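PDB 3W0K: bifunctional endomannanase/endoglucanase from Caldanaerobius polysaccharolyticus, which probably hydrolyses internal beta-1,4 linkages in mannan and cellulose-type glucan chains, acting as a family 5 glycoside hydrolase. Local coordinates for residues 16-20 with 47-51; 85-89 with 97-102; 159-163 with 188-192. The contacts are given in a common frame with arbitrary orientation. Residues are numbered along the deposited sequence.

Contact 1: residues 16-20 with 47-51; sequences EGREP and FWTRN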
loop_
_atom_site.group_PDB
_atom_site.type_symbol
_atom_site.label_atom_id
_atom_site.label_comp_id
_atom_site.label_asym_id
_atom_site.label_seq_id
_atom_site.Cartn_x
_atom_site.Cartn_y
_atom_site.Cartn_z
ATOM N N GLU A 16 1.165 22.539 5.843
ATOM C CA GLU A 16 0.685 23.496 6.838
ATOM C C GLU A 16 -0.677 24.062 6.437
ATOM O O GLU A 16 -0.843 24.574 5.328
ATOM C CB GLU A 16 1.701 24.630 7.023
ATOM C CG GLU A 16 1.315 25.673 8.077
ATOM C CD GLU A 16 1.178 25.095 9.478
ATOM O OE1 GLU A 16 0.155 25.375 10.136
ATOM O OE2 GLU A 16 2.095 24.374 9.928
ATOM N N GLY A 17 -1.654 23.920 7.331
ATOM C CA GLY A 17 -2.992 24.420 7.070
ATOM C C GLY A 17 -3.921 23.451 6.358
ATOM O O GLY A 17 -5.123 23.706 6.262
ATOM N N ARG A 18 -3.373 22.348 5.855
ATOM C CA ARG A 18 -4.169 21.347 5.149
ATOM C C ARG A 18 -4.884 20.414 6.119
ATOM O O ARG A 18 -4.263 19.804 6.987
ATOM C CB ARG A 18 -3.288 20.531 4.196
ATOM C CG ARG A 18 -4.045 19.461 3.412
ATOM C CD ARG A 18 -3.123 18.659 2.506
ATOM N NE ARG A 18 -2.604 19.458 1.399
ATOM C CZ ARG A 18 -1.556 19.120 0.651
ATOM N NH1 ARG A 18 -0.899 17.991 0.886
ATOM N NH2 ARG A 18 -1.158 19.916 -0.332
ATOM N N GLU A 19 -6.202 20.331 5.977
ATOM C CA GLU A 19 -7.010 19.467 6.823
ATOM C C GLU A 19 -7.207 18.125 6.132
ATOM O O GLU A 19 -7.220 18.051 4.901
ATOM C CB GLU A 19 -8.381 20.105 7.069
ATOM C CG GLU A 19 -8.351 21.365 7.923
ATOM C CD GLU A 19 -7.975 21.086 9.367
ATOM O OE1 GLU A 19 -8.623 20.220 9.995
ATOM O OE2 GLU A 19 -7.037 21.739 9.874
ATOM N N PRO A 20 -7.266 17.031 6.908
ATOM C CA PRO A 20 -7.471 15.743 6.239
ATOM C C PRO A 20 -8.850 15.755 5.583
ATOM O O PRO A 20 -9.743 16.488 6.012
ATOM C CB PRO A 20 -7.373 14.728 7.383
ATOM C CG PRO A 20 -7.537 15.537 8.630
ATOM C CD PRO A 20 -6.922 16.853 8.326
ATOM N N PHE A 47 0.010 15.100 10.307
ATOM C CA PHE A 47 -1.343 15.635 10.417
ATOM C C PHE A 47 -1.730 15.800 11.889
ATOM O O PHE A 47 -2.590 16.615 12.218
ATOM C CB PHE A 47 -2.360 14.723 9.724
ATOM C CG PHE A 47 -2.582 15.047 8.273
ATOM C CD1 PHE A 47 -3.351 16.146 7.901
ATOM C CD2 PHE A 47 -2.055 14.233 7.275
ATOM C CE1 PHE A 47 -3.593 16.429 6.554
ATOM C CE2 PHE A 47 -2.292 14.506 5.926
ATOM C CZ PHE A 47 -3.064 15.606 5.565
ATOM N N TRP A 48 -1.086 15.037 12.771
ATOM C CA TRP A 48 -1.384 15.109 14.201
ATOM C C TRP A 48 -0.143 15.322 15.063
ATOM O O TRP A 48 -0.229 15.328 16.293
ATOM C CB TRP A 48 -2.124 13.841 14.658
ATOM C CG TRP A 48 -1.311 12.567 14.573
ATOM C CD1 TRP A 48 -0.380 12.131 15.473
ATOM C CD2 TRP A 48 -1.391 11.553 13.560
ATOM N NE1 TRP A 48 0.121 10.915 15.089
ATOM C CE2 TRP A 48 -0.482 10.534 13.919
ATOM C CE3 TRP A 48 -2.145 11.407 12.389
ATOM C CZ2 TRP A 48 -0.306 9.379 13.149
ATOM C CZ3 TRP A 48 -1.972 10.259 11.623
ATOM C CH2 TRP A 48 -1.058 9.259 12.009
ATOM N N THR A 49 1.005 15.511 14.418
ATOM C CA THR A 49 2.261 15.700 15.138
ATOM C C THR A 49 2.986 16.943 14.649
ATOM O O THR A 49 3.300 17.063 13.465
ATOM C CB THR A 49 3.199 14.497 14.930
ATOM O OG1 THR A 49 2.486 13.281 15.179
ATOM C CG2 THR A 49 4.403 14.580 15.866
ATOM N N ARG A 50 3.276 17.853 15.573
ATOM C CA ARG A 50 3.969 19.082 15.224
ATOM C C ARG A 50 5.444 19.034 15.602
ATOM O O ARG A 50 5.800 18.610 16.699
ATOM C CB ARG A 50 3.296 20.284 15.899
ATOM C CG ARG A 50 3.875 21.628 15.476
ATOM C CD ARG A 50 2.864 22.756 15.642
ATOM N NE ARG A 50 1.705 22.593 14.763
ATOM C CZ ARG A 50 1.699 22.857 13.457
ATOM N NH1 ARG A 50 2.795 23.303 12.856
ATOM N NH2 ARG A 50 0.592 22.676 12.750
ATOM N N ASN A 51 6.289 19.420 14.650
ATOM C CA ASN A 51 7.737 19.479 14.836
ATOM C C ASN A 51 8.382 18.275 15.537
ATOM O O ASN A 51 9.168 18.431 16.479
ATOM C CB ASN A 51 8.110 20.781 15.554
ATOM C CG ASN A 51 9.586 21.109 15.443
ATOM O OD1 ASN A 51 10.216 20.857 14.413
ATOM N ND2 ASN A 51 10.147 21.675 16.508
#
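Two irregular loops can be joined by a few well-chosen side-chain conformations, and 16-20 with 47-51 illustrates how. Phe47, with chi1 near -90°, points its CA-to-CB bond toward 16-20 and contributes the largest share of the contact. Residues 18-20 line one side of its ring: Arg18 O lies at the ring edge, 3.5 Å from Phe47 CE1, and Pro20 CD packs 3.7 Å from Phe47 CD1. The t, t start of Arg18 carries its CD to 4.3 Å from Phe47 CZ; the m bend at chi3 then directs the guanidinium, whose NH1 hydrogen-bonds Val13 O. The second link is electrostatic. Glu16 starts away from 47-51, but a t, p conformation turns its carboxylate back; Arg50 departs sideways and bends through chi3 m. The two ends meet in a solvent-exposed salt bridge, with Arg50 NH1 donating to Glu16 OE2 at 3.2 Å. Gly17, next to Glu16, adopts positive phi, where a CB would press on the preceding carbonyl oxygen. Trp14 stacks edge-to-face with Phe47, and Met11 touches both Phe47 and Pro20. Such lateral packing joins the loops after the first and second strands of a TIM barrel, strands 4-7 and 38-44, on its C-terminal rim.

Contact 2: residues 85-89 with 97-102; sequences RAPGY and ERDNLW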
loop_
_atom_site.group_PDB
_atom_site.type_symbol
_atom_site.label_atom_id
_atom_site.label_comp_id
_atom_site.label_asym_id
_atom_site.label_seq_id
_atom_site.Cartn_x
_atom_site.Cartn_y
_atom_site.Cartn_z
ATOM N N ARG A 85 4.030 8.038 6.139
ATOM C CA ARG A 85 5.141 8.836 6.631
ATOM C C ARG A 85 4.997 8.570 8.122
ATOM O O ARG A 85 3.958 8.869 8.723
ATOM C CB ARG A 85 5.010 10.335 6.337
ATOM C CG ARG A 85 6.155 11.141 6.982
ATOM C CD ARG A 85 6.190 12.599 6.548
ATOM N NE ARG A 85 6.563 12.747 5.144
ATOM C CZ ARG A 85 7.810 12.777 4.683
ATOM N NH1 ARG A 85 8.846 12.670 5.509
ATOM N NH2 ARG A 85 8.021 12.907 3.377
ATOM N N ALA A 86 5.984 7.871 8.665
ATOM C CA ALA A 86 6.018 7.507 10.075
ATOM C C ALA A 86 7.158 8.261 10.738
ATOM O O ALA A 86 7.993 8.849 10.053
ATOM C CB ALA A 86 6.254 5.998 10.203
ATOM N N PRO A 87 7.177 8.310 12.081
ATOM C CA PRO A 87 8.268 9.015 12.759
ATOM C C PRO A 87 9.618 8.487 12.273
ATOM O O PRO A 87 9.939 7.306 12.451
ATOM C CB PRO A 87 8.035 8.658 14.223
ATOM C CG PRO A 87 6.546 8.639 14.308
ATOM C CD PRO A 87 6.139 7.897 13.047
ATOM N N GLY A 88 10.372 9.352 11.605
ATOM C CA GLY A 88 11.678 8.969 11.104
ATOM C C GLY A 88 11.740 8.275 9.755
ATOM O O GLY A 88 12.806 7.789 9.378
ATOM N N TYR A 89 10.626 8.199 9.028
ATOM C CA TYR A 89 10.660 7.556 7.714
ATOM C C TYR A 89 9.479 7.723 6.776
ATOM O O TYR A 89 8.324 7.629 7.171
ATOM C CB TYR A 89 10.906 6.040 7.830
ATOM C CG TYR A 89 11.036 5.357 6.474
ATOM C CD1 TYR A 89 12.149 5.590 5.670
ATOM C CD2 TYR A 89 10.030 4.524 5.977
ATOM C CE1 TYR A 89 12.262 5.017 4.406
ATOM C CE2 TYR A 89 10.132 3.945 4.707
ATOM C CZ TYR A 89 11.254 4.197 3.930
ATOM O OH TYR A 89 11.392 3.625 2.683
ATOM N N GLU A 97 12.440 14.253 7.164
ATOM C CA GLU A 97 12.405 13.770 8.541
ATOM C C GLU A 97 13.634 14.242 9.298
ATOM O O GLU A 97 14.699 14.450 8.709
ATOM C CB GLU A 97 12.368 12.240 8.583
ATOM C CG GLU A 97 11.059 11.624 8.112
ATOM C CD GLU A 97 9.872 12.089 8.931
ATOM O OE1 GLU A 97 9.924 12.004 10.177
ATOM O OE2 GLU A 97 8.892 12.566 8.335
ATOM N N ARG A 98 13.480 14.425 10.604
ATOM C CA ARG A 98 14.592 14.837 11.456
ATOM C C ARG A 98 15.394 13.592 11.830
ATOM O O ARG A 98 16.624 13.576 11.745
ATOM C CB ARG A 98 14.065 15.486 12.740
ATOM C CG ARG A 98 15.155 15.946 13.701
ATOM C CD ARG A 98 14.586 16.313 15.067
ATOM N NE ARG A 98 14.105 15.132 15.783
ATOM C CZ ARG A 98 13.422 15.162 16.924
ATOM N NH1 ARG A 98 13.122 16.321 17.498
ATOM N NH2 ARG A 98 13.045 14.026 17.494
ATOM N N ASP A 99 14.673 12.540 12.201
ATOM C CA ASP A 99 15.264 11.280 12.634
ATOM C C ASP A 99 15.241 10.182 11.581
ATOM O O ASP A 99 14.619 10.324 10.528
ATOM C CB ASP A 99 14.509 10.757 13.859
ATOM C CG ASP A 99 14.391 11.787 14.961
ATOM O OD1 ASP A 99 15.308 12.620 15.103
ATOM O OD2 ASP A 99 13.382 11.750 15.694
ATOM N N ASN A 100 15.918 9.082 11.904
ATOM C CA ASN A 100 15.974 7.898 11.055
ATOM C C ASN A 100 15.387 6.742 11.858
ATOM O O ASN A 100 16.023 6.212 12.771
ATOM C CB ASN A 100 17.412 7.562 10.654
ATOM C CG ASN A 100 17.509 6.244 9.902
ATOM O OD1 ASN A 100 16.498 5.691 9.461
ATOM N ND2 ASN A 100 18.721 5.720 9.775
ATOM N N LEU A 101 14.178 6.342 11.483
ATOM C CA LEU A 101 13.458 5.264 12.149
ATOM C C LEU A 101 14.235 3.958 12.276
ATOM O O LEU A 101 14.098 3.241 13.263
ATOM C CB LEU A 101 12.155 4.987 11.394
ATOM C CG LEU A 101 11.267 3.851 11.910
ATOM C CD1 LEU A 101 10.833 4.156 13.341
ATOM C CD2 LEU A 101 10.044 3.689 11.017
ATOM N N TRP A 102 15.076 3.666 11.293
ATOM C CA TRP A 102 15.803 2.409 11.300
ATOM C C TRP A 102 16.919 2.276 12.314
ATOM O O TRP A 102 17.299 1.163 12.654
ATOM C CB TRP A 102 16.283 2.080 9.882
ATOM C CG TRP A 102 15.162 2.255 8.913
ATOM C CD1 TRP A 102 15.058 3.211 7.944
ATOM C CD2 TRP A 102 13.910 1.556 8.922
ATOM N NE1 TRP A 102 13.813 3.166 7.366
ATOM C CE2 TRP A 102 13.088 2.160 7.945
ATOM C CE3 TRP A 102 13.400 0.485 9.668
ATOM C CZ2 TRP A 102 11.780 1.729 7.695
ATOM C CZ3 TRP A 102 12.098 0.057 9.420
ATOM C CH2 TRP A 102 11.304 0.679 8.442
HETATM O O HOH W 1 14.673 6.606 7.588
#
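A long loop often gains its shape by folding back on itself, and 85-89 shows the steps one residue at a time. Arg85, still paired through its backbone with Val43 and Tyr45, extends its side chain to Glu97: Arg85 NH1 donates to Glu97 OE2 at 2.8 Å in a buried salt bridge, while Arg85 NH2 reaches Arg93 O. Ala86 opens a type II beta turn closed by Tyr89, with Tyr89 N to Ala86 O at 2.9 Å and Ala86 N to Tyr89 O at 2.8 Å. Pro87 and Gly88 fill the central positions, the classic pairing for this turn. Pro87 O rests 3.4 Å from Leu101 CB and has no hydrogen-bonding partner. Gly88 is the closest approach of the backbones, its CA 4.2 Å from Leu101 CA; a CB here would clash with Leu101 N. Gly88 N donates to Glu97 OE1 (3.0 Å), an oxygen also bound by Tyr45 OH, and Gly88 O accepts from Leu101 N (2.9 Å). A water lies 2.8 Å from both Gly88 O and Asn100 OD1; Asn100 OD1 also takes Trp102 N at 3.1 Å in an Asx turn, while Asn100 ND2 hydrogen-bonds Tyr144 O. Finally, Tyr89 offers a ring face to the edge of Trp102, a T-shaped pair with centroids of the Tyr89 ring and the five-membered ring of Trp102 4.9 Å apart, and Tyr89 OH hydrogen-bonds Glu137 O. The whole is a type II turn braced by a buried carboxylate, within the loop between the third strand and the following helix of a TIM barrel.

Contact 3: residues 159-163 with 188-192; sequences VEAIR and HLGVV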
loop_
_atom_site.group_PDB
_atom_site.type_symbol
_atom_site.label_atom_id
_atom_site.label_comp_id
_atom_site.label_asym_id
_atom_site.label_seq_id
_atom_site.Cartn_x
_atom_site.Cartn_y
_atom_site.Cartn_z
ATOM N N VAL A 159 5.091 -5.137 16.886
ATOM C CA VAL A 159 4.060 -6.173 16.885
ATOM C C VAL A 159 3.737 -6.611 18.314
ATOM O O VAL A 159 2.568 -6.753 18.679
ATOM C CB VAL A 159 4.497 -7.386 16.034
ATOM C CG1 VAL A 159 3.606 -8.592 16.305
ATOM C CG2 VAL A 159 4.437 -7.024 14.554
ATOM N N GLU A 160 4.775 -6.787 19.129
ATOM C CA GLU A 160 4.581 -7.191 20.517
ATOM C C GLU A 160 3.882 -6.100 21.325
ATOM O O GLU A 160 3.037 -6.392 22.175
ATOM C CB GLU A 160 5.918 -7.572 21.155
ATOM C CG GLU A 160 6.472 -8.900 20.639
ATOM C CD GLU A 160 7.790 -9.307 21.285
ATOM O OE1 GLU A 160 8.370 -8.505 22.050
ATOM O OE2 GLU A 160 8.250 -10.438 21.017
ATOM N N ALA A 161 4.206 -4.843 21.036
ATOM C CA ALA A 161 3.592 -3.717 21.736
ATOM C C ALA A 161 2.101 -3.628 21.407
ATOM O O ALA A 161 1.275 -3.390 22.288
ATOM C CB ALA A 161 4.298 -2.418 21.371
ATOM N N ILE A 162 1.761 -3.819 20.135
ATOM C CA ILE A 162 0.362 -3.782 19.707
ATOM C C ILE A 162 -0.408 -4.948 20.334
ATOM O O ILE A 162 -1.489 -4.756 20.898
ATOM C CB ILE A 162 0.252 -3.866 18.160
ATOM C CG1 ILE A 162 0.788 -2.582 17.529
ATOM C CG2 ILE A 162 -1.198 -4.119 17.728
ATOM C CD1 ILE A 162 1.000 -2.687 16.025
ATOM N N ARG A 163 0.172 -6.142 20.262
ATOM C CA ARG A 163 -0.460 -7.346 20.801
ATOM C C ARG A 163 -0.643 -7.359 22.312
ATOM O O ARG A 163 -1.537 -8.039 22.821
ATOM C CB ARG A 163 0.277 -8.598 20.333
ATOM C CG ARG A 163 0.050 -8.877 18.860
ATOM C CD ARG A 163 0.792 -10.103 18.373
ATOM N NE ARG A 163 0.452 -10.396 16.980
ATOM C CZ ARG A 163 1.179 -11.157 16.167
ATOM N NH1 ARG A 163 2.306 -11.716 16.594
ATOM N NH2 ARG A 163 0.777 -11.358 14.921
ATOM N N HIS A 188 7.361 -16.327 10.779
ATOM C CA HIS A 188 6.713 -16.894 11.959
ATOM C C HIS A 188 6.022 -15.893 12.887
ATOM O O HIS A 188 5.494 -16.279 13.934
ATOM C CB HIS A 188 7.720 -17.728 12.748
ATOM N N LEU A 189 5.978 -14.625 12.486
ATOM C CA LEU A 189 5.365 -13.589 13.316
ATOM C C LEU A 189 3.833 -13.559 13.288
ATOM O O LEU A 189 3.208 -12.887 14.109
ATOM C CB LEU A 189 5.939 -12.218 12.948
ATOM C CG LEU A 189 5.802 -11.093 13.974
ATOM C CD1 LEU A 189 6.345 -11.533 15.330
ATOM C CD2 LEU A 189 6.552 -9.868 13.473
ATOM N N GLY A 190 3.234 -14.287 12.350
ATOM C CA GLY A 190 1.783 -14.330 12.257
ATOM C C GLY A 190 1.157 -13.035 11.779
ATOM O O GLY A 190 0.090 -12.634 12.249
ATOM N N VAL A 191 1.835 -12.374 10.846
ATOM C CA VAL A 191 1.354 -11.119 10.280
ATOM C C VAL A 191 1.220 -11.276 8.772
ATOM O O VAL A 191 1.759 -12.220 8.188
ATOM C CB VAL A 191 2.328 -9.944 10.571
ATOM C CG1 VAL A 191 2.468 -9.734 12.070
ATOM C CG2 VAL A 191 3.693 -10.200 9.931
ATOM N N VAL A 192 0.462 -10.382 8.149
ATOM C CA VAL A 192 0.296 -10.423 6.703
ATOM C C VAL A 192 1.515 -9.771 6.062
ATOM O O VAL A 192 1.944 -8.702 6.491
ATOM C CB VAL A 192 -0.961 -9.645 6.243
ATOM C CG1 VAL A 192 -1.069 -9.670 4.719
ATOM C CG2 VAL A 192 -2.210 -10.237 6.871
#
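Val159 overlaps Leu189 through their methyl groups, Val159 CG2 lying 3.7 Å from Leu189 CD2, and the same CG2 comes within 4.2 Å of Val191 CG1. One helical turn later, Arg163 illustrates a common way of tying a helix to an irregular segment: its nearly straight chain reaches across, and both NH1 (2.9 Å) and NH2 (3.0 Å) donate to the single carbonyl Leu189 O. That carbonyl thus serves as a bifurcated acceptor for one guanidinium, whose NH2 also sits 3.7 Å from Val191 CG1. Gly190 passes beside the guanidinium with positive phi, a conformation that glycine adopts easily. The contact buries 185 Å², with Val159 and Arg163 supplying the helix side. Val191 continues inward onto Ile171 and Ile173, and Val192, hydrogen-bonded through its backbone to the same two residues, begins strand 192-197. On the helix, Ala161 and Ile162 pack against helix 105-121 and Ile162 also meets Ile171, so helix 148-165 is set between its neighbouring helix, strand 170-174 and the loop leading into the sixth strand of the barrel.

How the contacts relate
Along the chain the three contacts follow in series, and together they sample both ends of one eight-stranded beta/alpha barrel. Contacts 1 and 2 belong to loops that follow strands 4-7, 38-44 and 78-83; their centres are 16 Å apart and their nearest atoms about 5 Å, without touching. This is the C-terminal end of the strands, where TIM-barrel enzymes carry their active sites. Contact 3 lies 29 Å from contact 1 and 21 Å from contact 2, centre to centre, at the N-terminal end of strand 192-197. Two helices relate contacts 2 and 3: 105-121 touches side chains of both, and 148-165, which carries residues 159-163, also meets Leu101 and Trp102 through Leu154.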